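Local coordinates for chitin deacetylase 1 (Bombyx mori, PDB 5ZNT), which removes N-acetyl groups from the N-acetyl-D-glucosamine units of chitin, a zinc-dependent hydrolysis that yields chitosan and acetate, as a member of the carbohydrate esterase 4 family, at residues K122-M127 / V145-L150. Residues are numbered along the deposited sequence; the frame is centred on the assembly and turned at random.
Sequences KEMAGM and VRAPYL
Met124, on helix 117-134, reaches Val145, Ala147 and Pro148 in and just after strand 144-145 and makes every contact between 122-127 and 145-150. Its CB stands 4.4 Å from Val145 CG2, at the margin of touching. Beyond it, CG lies opposite the carbonyl carbon (chi1 -63°) and the chain bends at chi2 (-54°), passing obliquely over the valine: Met124 CG and SD are each 4.0 Å from Val145 CG1. An extended last torsion (-175°) then drives the methyl into the loop. There Met124 CE is 3.9 Å from Pro148 CD, which it meets tip to tip, 3.9 Å from Ala147 CA and 3.8 Å from Arg146 O. That carbonyl takes its hydrogen bond from ND1 of the zinc ligand His101, so the methyl packs on the second shell of the metal site; the Pro148 ring also lies about 4 Å from the side chain of the zinc ligand His105. An alanine here removes CG, SD and CE, which would probably open a gap between Val145 CG1 and Pro148 CD. Buried van der Waals packing thus joins the helix to 145-150, which supports His101 through Arg146 O, within the deacetylase domain.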
loop_
_atom_site.group_PDB
_atom_site.type_symbol
_atom_site.label_atom_id
_atom_site.label_comp_id
_atom_site.label_asym_id
_atom_site.label_seq_id
_atom_site.Cartn_x
_atom_site.Cartn_y
_atom_site.Cartn_z
ATOM N N LYS A 122 8.808 1.816 -17.208
ATOM C CA LYS A 122 9.498 3.089 -16.986
ATOM C C LYS A 122 8.935 3.812 -15.774
ATOM O O LYS A 122 9.691 4.392 -14.991
ATOM C CB LYS A 122 9.407 3.978 -18.222
ATOM C CG LYS A 122 10.254 3.453 -19.393
ATOM C CD LYS A 122 9.971 4.255 -20.658
ATOM C CE LYS A 122 11.208 4.956 -21.160
ATOM N NZ LYS A 122 10.871 5.903 -22.259
ATOM N N GLU A 123 7.613 3.777 -15.599
ATOM C CA GLU A 123 6.982 4.445 -14.462
ATOM C C GLU A 123 7.304 3.737 -13.151
ATOM O O GLU A 123 7.651 4.385 -12.168
ATOM C CB GLU A 123 5.464 4.514 -14.655
ATOM C CG GLU A 123 5.008 5.535 -15.720
ATOM C CD GLU A 123 5.054 6.964 -15.187
ATOM O OE1 GLU A 123 5.546 7.167 -14.062
ATOM O OE2 GLU A 123 4.585 7.886 -15.876
ATOM N N MET A 124 7.173 2.405 -13.110
ATOM C CA MET A 124 7.211 1.709 -11.822
ATOM C C MET A 124 8.600 1.160 -11.513
ATOM O O MET A 124 9.119 1.371 -10.412
ATOM C CB MET A 124 6.153 0.585 -11.800
ATOM C CG MET A 124 4.703 1.140 -11.932
ATOM S SD MET A 124 4.386 2.407 -10.682
ATOM C CE MET A 124 2.650 2.681 -11.012
ATOM N N ALA A 125 9.215 0.443 -12.460
ATOM C CA ALA A 125 10.589 0.004 -12.227
ATOM C C ALA A 125 11.532 1.199 -12.150
ATOM O O ALA A 125 12.499 1.174 -11.383
ATOM C CB ALA A 125 11.045 -0.967 -13.318
ATOM N N GLY A 126 11.266 2.246 -12.934
ATOM C CA GLY A 126 12.046 3.467 -12.813
ATOM C C GLY A 126 11.946 4.084 -11.434
ATOM O O GLY A 126 12.950 4.482 -10.843
ATOM N N MET A 127 10.724 4.165 -10.889
ATOM C CA MET A 127 10.570 4.732 -9.554
ATOM C C MET A 127 11.291 3.878 -8.520
ATOM O O MET A 127 11.887 4.415 -7.575
ATOM C CB MET A 127 9.087 4.869 -9.185
ATOM C CG MET A 127 8.840 5.474 -7.797
ATOM S SD MET A 127 9.689 7.087 -7.560
ATOM C CE MET A 127 9.333 7.452 -5.837
ATOM N N VAL A 145 3.479 -2.138 -5.779
ATOM C CA VAL A 145 3.073 -1.155 -6.772
ATOM C C VAL A 145 1.645 -0.738 -6.479
ATOM O O VAL A 145 0.790 -1.593 -6.207
ATOM C CB VAL A 145 3.155 -1.732 -8.204
ATOM C CG1 VAL A 145 2.513 -0.754 -9.208
ATOM C CG2 VAL A 145 4.609 -2.002 -8.599
ATOM N N ARG A 146 1.369 0.566 -6.590
ATOM C CA ARG A 146 0.000 1.066 -6.682
ATOM C C ARG A 146 -0.040 2.123 -7.773
ATOM O O ARG A 146 0.735 3.087 -7.733
ATOM C CB ARG A 146 -0.487 1.657 -5.358
ATOM C CG ARG A 146 -1.889 2.294 -5.442
ATOM C CD ARG A 146 -2.403 2.637 -4.028
ATOM N NE ARG A 146 -2.807 1.454 -3.257
ATOM C CZ ARG A 146 -3.068 1.453 -1.950
ATOM N NH1 ARG A 146 -2.963 2.578 -1.240
ATOM N NH2 ARG A 146 -3.447 0.322 -1.355
ATOM N N ALA A 147 -0.953 1.954 -8.734
ATOM C CA ALA A 147 -1.038 2.874 -9.873
ATOM C C ALA A 147 -1.745 4.170 -9.487
ATOM O O ALA A 147 -2.704 4.148 -8.708
ATOM C CB ALA A 147 -1.776 2.226 -11.051
ATOM N N PRO A 148 -1.269 5.310 -10.008
ATOM C CA PRO A 148 -1.997 6.569 -9.856
ATOM C C PRO A 148 -3.457 6.437 -10.272
ATOM O O PRO A 148 -3.794 5.726 -11.230
ATOM C CB PRO A 148 -1.236 7.528 -10.784
ATOM C CG PRO A 148 0.181 7.008 -10.743
ATOM C CD PRO A 148 0.012 5.485 -10.716
ATOM N N TYR A 149 -4.315 7.115 -9.512
ATOM C CA TYR A 149 -5.773 7.140 -9.677
ATOM C C TYR A 149 -6.381 5.729 -9.693
ATOM O O TYR A 149 -7.502 5.538 -10.184
ATOM C CB TYR A 149 -6.152 7.977 -10.926
ATOM C CG TYR A 149 -5.371 9.284 -10.922
ATOM C CD1 TYR A 149 -5.780 10.366 -10.140
ATOM C CD2 TYR A 149 -4.165 9.397 -11.613
ATOM C CE1 TYR A 149 -5.028 11.551 -10.095
ATOM C CE2 TYR A 149 -3.395 10.572 -11.556
ATOM C CZ TYR A 149 -3.839 11.629 -10.796
ATOM O OH TYR A 149 -3.091 12.780 -10.750
ATOM N N LEU A 150 -5.657 4.746 -9.133
ATOM C CA LEU A 150 -6.068 3.343 -9.095
ATOM C C LEU A 150 -6.467 2.844 -10.487
ATOM O O LEU A 150 -7.427 2.084 -10.651
ATOM C CB LEU A 150 -7.206 3.127 -8.085
ATOM C CG LEU A 150 -6.913 3.596 -6.641
ATOM C CD1 LEU A 150 -8.081 3.266 -5.707
ATOM C CD2 LEU A 150 -5.657 2.901 -6.115
#